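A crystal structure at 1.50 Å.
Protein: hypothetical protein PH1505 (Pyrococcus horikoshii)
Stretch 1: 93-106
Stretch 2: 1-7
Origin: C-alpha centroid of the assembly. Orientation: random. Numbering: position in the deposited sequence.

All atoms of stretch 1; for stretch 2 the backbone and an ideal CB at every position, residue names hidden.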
ATOM      1  N   PRO A  93       6.917  -1.546  -7.922  1.00  3.73           N
ATOM      2  CA  PRO A  93       6.470  -2.942  -7.892  1.00  5.03           C
ATOM      3  C   PRO A  93       6.695  -3.432  -6.457  1.00  3.14           C
ATOM      4  O   PRO A  93       7.632  -3.013  -5.768  1.00  2.99           O
ATOM      5  CB  PRO A  93       7.362  -3.612  -8.928  1.00  4.21           C
ATOM      6  CG  PRO A  93       7.523  -2.500  -9.962  1.00  5.89           C
ATOM      7  CD  PRO A  93       7.794  -1.297  -9.081  1.00  4.53           C
ATOM      8  N   THR A  94       5.840  -4.346  -6.027  1.00  1.95           N
ATOM      9  CA  THR A  94       5.839  -4.780  -4.653  1.00  3.57           C
ATOM     10  C   THR A  94       7.090  -5.248  -3.954  1.00  3.38           C
ATOM     11  O   THR A  94       7.317  -4.844  -2.813  1.00  3.94           O
ATOM     12  CB  THR A  94       4.696  -5.769  -4.459  1.00  5.32           C
ATOM     13  OG1 THR A  94       3.476  -5.057  -4.679  1.00  4.74           O
ATOM     14  CG2 THR A  94       4.677  -6.352  -3.043  1.00  3.94           C
ATOM     15  N   LYS A  95       7.925  -6.062  -4.588  1.00  4.30           N
ATOM     16  CA  LYS A  95       9.099  -6.496  -3.847  1.00  5.83           C
ATOM     17  C   LYS A  95      10.049  -5.331  -3.600  1.00  5.22           C
ATOM     18  O   LYS A  95      10.582  -5.187  -2.497  1.00  5.21           O
ATOM     19  CB  LYS A  95       9.810  -7.661  -4.535  1.00  7.35           C
ATOM     20  CG  LYS A  95      10.864  -8.285  -3.612  1.00  8.84           C
ATOM     21  CD  LYS A  95      11.339  -9.648  -4.066  1.00 15.96           C
ATOM     22  CE  LYS A  95      10.269 -10.710  -3.914  1.00 10.06           C
ATOM     23  NZ  LYS A  95      10.907 -12.065  -3.979  1.00 15.81           N
ATOM     24  N   GLU A  96      10.248  -4.484  -4.608  1.00  3.18           N
ATOM     25  CA  GLU A  96      11.111  -3.322  -4.429  1.00  5.12           C
ATOM     26  C   GLU A  96      10.464  -2.388  -3.406  1.00  4.10           C
ATOM     27  O   GLU A  96      11.136  -1.852  -2.524  1.00  4.82           O
ATOM     28  CB  GLU A  96      11.297  -2.571  -5.750  1.00  6.21           C
ATOM     29  CG  GLU A  96      12.028  -1.240  -5.556  1.00  7.14           C
ATOM     30  CD  GLU A  96      12.124  -0.388  -6.808  1.00  8.68           C
ATOM     31  OE1 GLU A  96      11.428  -0.670  -7.802  1.00  7.20           O
ATOM     32  OE2 GLU A  96      12.895   0.589  -6.782  1.00 10.32           O
ATOM     33  N   ALA A  97       9.153  -2.196  -3.513  1.00  4.53           N
ATOM     34  CA  ALA A  97       8.460  -1.309  -2.587  1.00  3.34           C
ATOM     35  C   ALA A  97       8.623  -1.745  -1.131  1.00  3.61           C
ATOM     36  O   ALA A  97       8.846  -0.910  -0.261  1.00  3.86           O
ATOM     37  CB  ALA A  97       6.974  -1.208  -2.952  1.00  5.08           C
ATOM     38  N   LEU A  98       8.508  -3.045  -0.860  1.00  4.42           N
ATOM     39  CA  LEU A  98       8.656  -3.523   0.512  1.00  4.02           C
ATOM     40  C   LEU A  98      10.101  -3.444   0.982  1.00  4.35           C
ATOM     41  O   LEU A  98      10.361  -3.249   2.170  1.00  3.73           O
ATOM     42  CB  LEU A  98       8.108  -4.950   0.651  1.00  4.22           C
ATOM     43  CG  LEU A  98       6.571  -4.997   0.655  1.00  5.18           C
ATOM     44  CD1 LEU A  98       6.098  -6.427   0.526  1.00  6.70           C
ATOM     45  CD2 LEU A  98       6.038  -4.383   1.944  1.00  5.40           C
ATOM     46  N   LYS A  99      11.045  -3.602   0.057  1.00  4.65           N
ATOM     47  CA  LYS A  99      12.442  -3.494   0.440  1.00  6.02           C
ATOM     48  C   LYS A  99      12.703  -2.026   0.810  1.00  4.79           C
ATOM     49  O   LYS A  99      13.411  -1.741   1.782  1.00  5.11           O
ATOM     50  CB  LYS A  99      13.348  -3.950  -0.707  1.00  5.51           C
ATOM     51  CG  LYS A  99      14.790  -4.236  -0.276  1.00  8.98           C
ATOM     52  CD  LYS A  99      14.849  -5.343   0.784  1.00  7.15           C
ATOM     53  CE  LYS A  99      16.278  -5.667   1.198  1.00 11.33           C
ATOM     54  NZ  LYS A  99      16.273  -6.589   2.374  1.00 11.47           N
ATOM     55  N   LEU A 100      12.112  -1.096   0.060  1.00  3.82           N
ATOM     56  CA  LEU A 100      12.277   0.327   0.349  1.00  5.99           C
ATOM     57  C   LEU A 100      11.555   0.685   1.655  1.00  4.91           C
ATOM     58  O   LEU A 100      12.035   1.516   2.423  1.00  5.86           O
ATOM     59  CB  LEU A 100      11.725   1.182  -0.797  1.00  6.56           C
ATOM     60  CG  LEU A 100      11.861   2.697  -0.639  1.00  9.34           C
ATOM     61  CD1 LEU A 100      13.336   3.103  -0.614  1.00 10.60           C
ATOM     62  CD2 LEU A 100      11.160   3.372  -1.811  1.00 10.66           C
ATOM     63  N   LEU A 101      10.404   0.064   1.912  1.00  3.83           N
ATOM     64  CA  LEU A 101       9.677   0.329   3.153  1.00  5.46           C
ATOM     65  C   LEU A 101      10.568  -0.042   4.344  1.00  7.62           C
ATOM     66  O   LEU A 101      10.657   0.684   5.333  1.00  6.52           O
ATOM     67  CB  LEU A 101       8.386  -0.492   3.204  1.00  3.50           C
ATOM     68  CG  LEU A 101       7.500  -0.231   4.428  1.00  4.71           C
ATOM     69  CD1 LEU A 101       6.998   1.212   4.413  1.00  7.21           C
ATOM     70  CD2 LEU A 101       6.324  -1.207   4.421  1.00  5.50           C
ATOM     71  N   GLU A 102      11.219  -1.192   4.244  1.00  4.66           N
ATOM     72  CA  GLU A 102      12.125  -1.644   5.284  1.00  6.69           C
ATOM     73  C   GLU A 102      13.261  -0.634   5.475  1.00  7.20           C
ATOM     74  O   GLU A 102      13.636  -0.316   6.607  1.00  7.76           O
ATOM     75  CB  GLU A 102      12.697  -3.001   4.882  1.00  6.33           C
ATOM     76  CG  GLU A 102      13.756  -3.555   5.806  1.00  9.00           C
ATOM     77  CD  GLU A 102      14.306  -4.859   5.280  1.00 10.75           C
ATOM     78  OE1 GLU A 102      15.167  -4.820   4.371  1.00 12.02           O
ATOM     79  OE2 GLU A 102      13.861  -5.927   5.757  1.00 13.92           O
ATOM     80  N   GLU A 103      13.795  -0.133   4.363  1.00  6.38           N
ATOM     81  CA  GLU A 103      14.893   0.824   4.397  1.00  6.47           C
ATOM     82  C   GLU A 103      14.502   2.156   5.051  1.00  7.57           C
ATOM     83  O   GLU A 103      15.263   2.721   5.832  1.00 10.89           O
ATOM     84  CB  GLU A 103      15.388   1.063   2.969  1.00  6.03           C
ATOM     85  CG  GLU A 103      16.602   1.958   2.859  1.00  9.63           C
ATOM     86  CD  GLU A 103      16.925   2.314   1.426  1.00 10.05           C
ATOM     87  OE1 GLU A 103      16.824   1.433   0.544  1.00 11.74           O
ATOM     88  OE2 GLU A 103      17.287   3.477   1.178  1.00 11.51           O
ATOM     89  N   LEU A 104      13.302   2.643   4.744  1.00  6.35           N
ATOM     90  CA  LEU A 104      12.835   3.926   5.270  1.00  6.52           C
ATOM     91  C   LEU A 104      12.146   3.884   6.631  1.00  7.24           C
ATOM     92  O   LEU A 104      12.017   4.910   7.301  1.00  9.52           O
ATOM     93  CB  LEU A 104      11.877   4.567   4.262  1.00  7.42           C
ATOM     94  CG  LEU A 104      12.374   4.771   2.828  1.00 10.43           C
ATOM     95  CD1 LEU A 104      11.226   5.297   1.965  1.00  9.78           C
ATOM     96  CD2 LEU A 104      13.538   5.746   2.811  1.00 13.02           C
ATOM     97  N   TRP A 105      11.707   2.708   7.048  1.00  8.03           N
ATOM     98  CA  TRP A 105      10.987   2.611   8.303  1.00  7.83           C
ATOM     99  C   TRP A 105      11.753   3.131   9.509  1.00  8.04           C
ATOM    100  O   TRP A 105      12.945   2.866   9.676  1.00 11.51           O
ATOM    101  CB  TRP A 105      10.551   1.165   8.547  1.00  6.78           C
ATOM    102  CG  TRP A 105       9.452   1.049   9.559  1.00  5.13           C
ATOM    103  CD1 TRP A 105       9.587   0.822  10.904  1.00  7.96           C
ATOM    104  CD2 TRP A 105       8.047   1.189   9.314  1.00  5.23           C
ATOM    105  NE1 TRP A 105       8.350   0.813  11.509  1.00  8.03           N
ATOM    106  CE2 TRP A 105       7.388   1.042  10.558  1.00  5.90           C
ATOM    107  CE3 TRP A 105       7.278   1.436   8.164  1.00  5.96           C
ATOM    108  CZ2 TRP A 105       5.993   1.117  10.683  1.00  8.65           C
ATOM    109  CZ3 TRP A 105       5.898   1.511   8.287  1.00  6.09           C
ATOM    110  CH2 TRP A 105       5.268   1.358   9.542  1.00  5.13           C
ATOM    111  N   GLY A 106      11.056   3.884  10.347  1.00  9.45           N
ATOM    112  CA  GLY A 106      11.688   4.386  11.550  1.00  8.26           C
ATOM    113  C   GLY A 106      11.968   5.865  11.596  1.00 13.36           C
ATOM    114  O   GLY A 106      12.198   6.419  12.670  1.00 15.01           O
ATOM    115  N   UNK A   1       7.733  -3.294  12.908  1.00  6.96           N
ATOM    116  CA  UNK A   1       7.353  -3.627  11.505  1.00  5.60           C
ATOM    117  C   UNK A   1       8.547  -4.330  10.860  1.00  6.81           C
ATOM    118  O   UNK A   1       9.568  -3.698  10.588  1.00  7.08           O
ATOM    119  CB  UNK A   1       6.961  -2.380  10.710  1.00  5.60           C
ATOM    120  N   UNK A   2       8.421  -5.641  10.654  1.00  4.74           N
ATOM    121  CA  UNK A   2       9.480  -6.428  10.039  1.00  6.18           C
ATOM    122  C   UNK A   2       8.902  -7.279   8.916  1.00  7.13           C
ATOM    123  O   UNK A   2       7.805  -7.820   9.029  1.00  8.31           O
ATOM    124  CB  UNK A   2      10.178  -7.308  11.078  1.00  6.18           C
ATOM    125  N   UNK A   3       9.637  -7.355   7.813  1.00  6.30           N
ATOM    126  CA  UNK A   3       9.210  -8.094   6.633  1.00  6.86           C
ATOM    127  C   UNK A   3      10.109  -9.310   6.489  1.00  7.90           C
ATOM    128  O   UNK A   3      11.322  -9.180   6.347  1.00 10.41           O
ATOM    129  CB  UNK A   3       9.255  -7.221   5.377  1.00  6.86           C
ATOM    130  N   UNK A   4       9.511 -10.496   6.540  1.00  6.94           N
ATOM    131  CA  UNK A   4      10.283 -11.733   6.471  1.00  8.92           C
ATOM    132  C   UNK A   4      10.315 -12.446   5.123  1.00  9.68           C
ATOM    133  O   UNK A   4      11.324 -13.061   4.776  1.00 13.02           O
ATOM    134  CB  UNK A   4       9.732 -12.707   7.514  1.00  8.92           C
ATOM    135  N   UNK A   5       9.212 -12.396   4.383  1.00  6.56           N
ATOM    136  CA  UNK A   5       9.124 -13.069   3.086  1.00  9.58           C
ATOM    137  C   UNK A   5       8.209 -12.287   2.156  1.00  8.05           C
ATOM    138  O   UNK A   5       7.210 -11.742   2.589  1.00  7.69           O
ATOM    139  CB  UNK A   5       8.618 -14.504   3.249  1.00  9.58           C
ATOM    140  N   UNK A   6       8.571 -12.267   0.867  1.00  5.81           N
ATOM    141  CA  UNK A   6       7.765 -11.580  -0.129  1.00  6.06           C
ATOM    142  C   UNK A   6       7.762 -12.420  -1.396  1.00  6.39           C
ATOM    143  O   UNK A   6       8.815 -12.711  -1.957  1.00  7.06           O
ATOM    144  CB  UNK A   6       8.293 -10.170  -0.400  1.00  6.06           C
ATOM    145  N   UNK A   7       6.578 -12.835  -1.826  1.00  7.16           N
ATOM    146  CA  UNK A   7       6.458 -13.607  -3.051  1.00  6.45           C
ATOM    147  C   UNK A   7       5.099 -13.298  -3.648  1.00  4.89           C
ATOM    148  O   UNK A   7       4.253 -12.686  -2.998  1.00  6.14           O
ATOM    149  CB  UNK A   7       6.631 -15.106  -2.797  1.00  6.45           C
TER

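Strand 3-7 runs nearly antiparallel to helix 94-104, at 157° between their directions, with the axes 9.0 Å apart at closest approach.

Position 1 lies beside the indole of Trp105. Its CA-to-CB bond points toward stretch 1, and the ideal CB sits 3.5 Å from Trp105 CE2, which is tight. The ring offers a face, and Leu101 adds an apolar surface farther along. An apolar side chain would suit: methionine is long and flexible, and leucine is a shorter alternative. The residue is Met1. Its CB lies over the face of the five-membered ring of Trp105, 3.7 Å from the centroid, in a CH-pi contact. Met1 SD stands 4.9 Å from the centroid of the six-membered ring, and Met1 CE reaches Leu101 CG at 3.8 Å.

Position 2 points away from the helix, with nothing of stretch 1 within 5.5 Å of its ideal CB. Many polar or charged side chains would fit. It is Lys2, extended and free of contact with stretch 1.

Position 3 has strand angles and points toward the helix. The ideal CB is 4.8 Å from Glu102 OE2 and 5.2 Å from Leu98 O. Leu98 and Leu101 offer apolar surface farther in. This favours isoleucine or leucine, long enough to reach inward; valine would reach less far. The residue is Ile3. Its CD1 approaches Leu98 CD2 at 4.0 Å and Leu101 CD2 at 4.3 Å. Two waters bridge to Glu102: one accepts from Ile3 N and donates to Glu102 OE2, while the other donates to both Ile3 O and Glu102 OE2.

Position 4 points away, with no atom of stretch 1 within 5.5 Å of its ideal CB. Its phi/psi of -101/-35 interrupts the extended course. A polar side chain suits. It is Glu4, which hydrogen-bonds elsewhere in the structure.

Position 5 points away again, so the two do not alternate in direction. It too suits a polar side chain. It is Glu5, which forms a salt bridge with position 7.

Position 6 points toward the helix again. Its ideal CB is 4.1 Å from Lys95 CE and 4.4 Å from Leu98 CD1. A compact aliphatic side chain would suit, valine or isoleucine especially, as the backbone is extended. The residue is Val6. Val6 CG2 packs on Leu98 CD1 at 3.7 Å, and Val6 CG1 meets Lys95 CE at 3.9 Å. Lys95 NZ donates a hydrogen bond to Val6 O at 3.0 Å.

Position 7 points away; its ideal CB is 5.4 Å from Lys95 NZ. Long polar side chains fit. Arg7 NH2 pairs with Glu5 OE1 at 3.2 Å.

Stretch 2 (1-7) MKIEEVR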
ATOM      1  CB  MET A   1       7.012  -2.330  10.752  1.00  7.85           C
ATOM      2  CG  MET A   1       6.243  -2.490   9.435  1.00  9.62           C
ATOM      3  SD  MET A   1       7.084  -3.374   8.096  1.00  8.74           S
ATOM      4  CE  MET A   1       8.307  -2.178   7.647  1.00 11.96           C
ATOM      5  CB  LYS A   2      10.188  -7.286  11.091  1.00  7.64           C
ATOM      6  CG  LYS A   2      10.993  -6.433  12.072  1.00 14.97           C
ATOM      7  CD  LYS A   2      12.056  -7.221  12.808  1.00 23.83           C
ATOM      8  CE  LYS A   2      12.820  -6.309  13.760  1.00 23.72           C
ATOM      9  NZ  LYS A   2      13.934  -7.020  14.442  1.00 33.50           N
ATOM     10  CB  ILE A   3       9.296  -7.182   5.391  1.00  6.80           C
ATOM     11  CG1 ILE A   3       8.370  -5.981   5.598  1.00  7.68           C
ATOM     12  CG2 ILE A   3       8.906  -7.948   4.141  1.00  5.50           C
ATOM     13  CD1 ILE A   3       8.767  -4.740   4.825  1.00  9.34           C
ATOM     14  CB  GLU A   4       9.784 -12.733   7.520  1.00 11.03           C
ATOM     15  CG  GLU A   4      10.022 -12.365   8.991  1.00 12.69           C
ATOM     16  CD  GLU A   4       8.917 -11.501   9.591  1.00 14.39           C
ATOM     17  OE1 GLU A   4       7.749 -11.617   9.151  1.00  8.94           O
ATOM     18  OE2 GLU A   4       9.214 -10.718  10.522  1.00 13.33           O
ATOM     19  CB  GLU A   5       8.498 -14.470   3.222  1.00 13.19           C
ATOM     20  CG  GLU A   5       9.396 -15.566   3.759  1.00 22.20           C
ATOM     21  CD  GLU A   5      10.697 -15.678   2.981  1.00 28.51           C
ATOM     22  OE1 GLU A   5      10.655 -15.717   1.740  1.00 34.08           O
ATOM     23  OE2 GLU A   5      11.760 -15.738   3.635  1.00 38.87           O
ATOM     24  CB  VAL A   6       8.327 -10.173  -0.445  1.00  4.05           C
ATOM     25  CG1 VAL A   6       7.462  -9.480  -1.482  1.00  5.89           C
ATOM     26  CG2 VAL A   6       8.357  -9.338   0.833  1.00  4.82           C
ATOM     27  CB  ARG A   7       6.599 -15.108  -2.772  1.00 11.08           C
ATOM     28  CG  ARG A   7       5.373 -15.774  -2.190  1.00 10.87           C
ATOM     29  CD  ARG A   7       5.688 -17.208  -1.783  1.00 12.41           C
ATOM     30  NE  ARG A   7       6.580 -17.243  -0.628  1.00 12.41           N
ATOM     31  CZ  ARG A   7       7.805 -17.768  -0.628  1.00 12.05           C
ATOM     32  NH1 ARG A   7       8.310 -18.314  -1.730  1.00 16.96           N
ATOM     33  NH2 ARG A   7       8.532 -17.734   0.482  1.00 19.69           N
TER
HETATM   34  O   HOH W   1      12.263  -5.930   7.867  1.00 14.26           O
HETATM   35  O   HOH W   2      12.718  -7.655   3.918  1.00 14.90           O
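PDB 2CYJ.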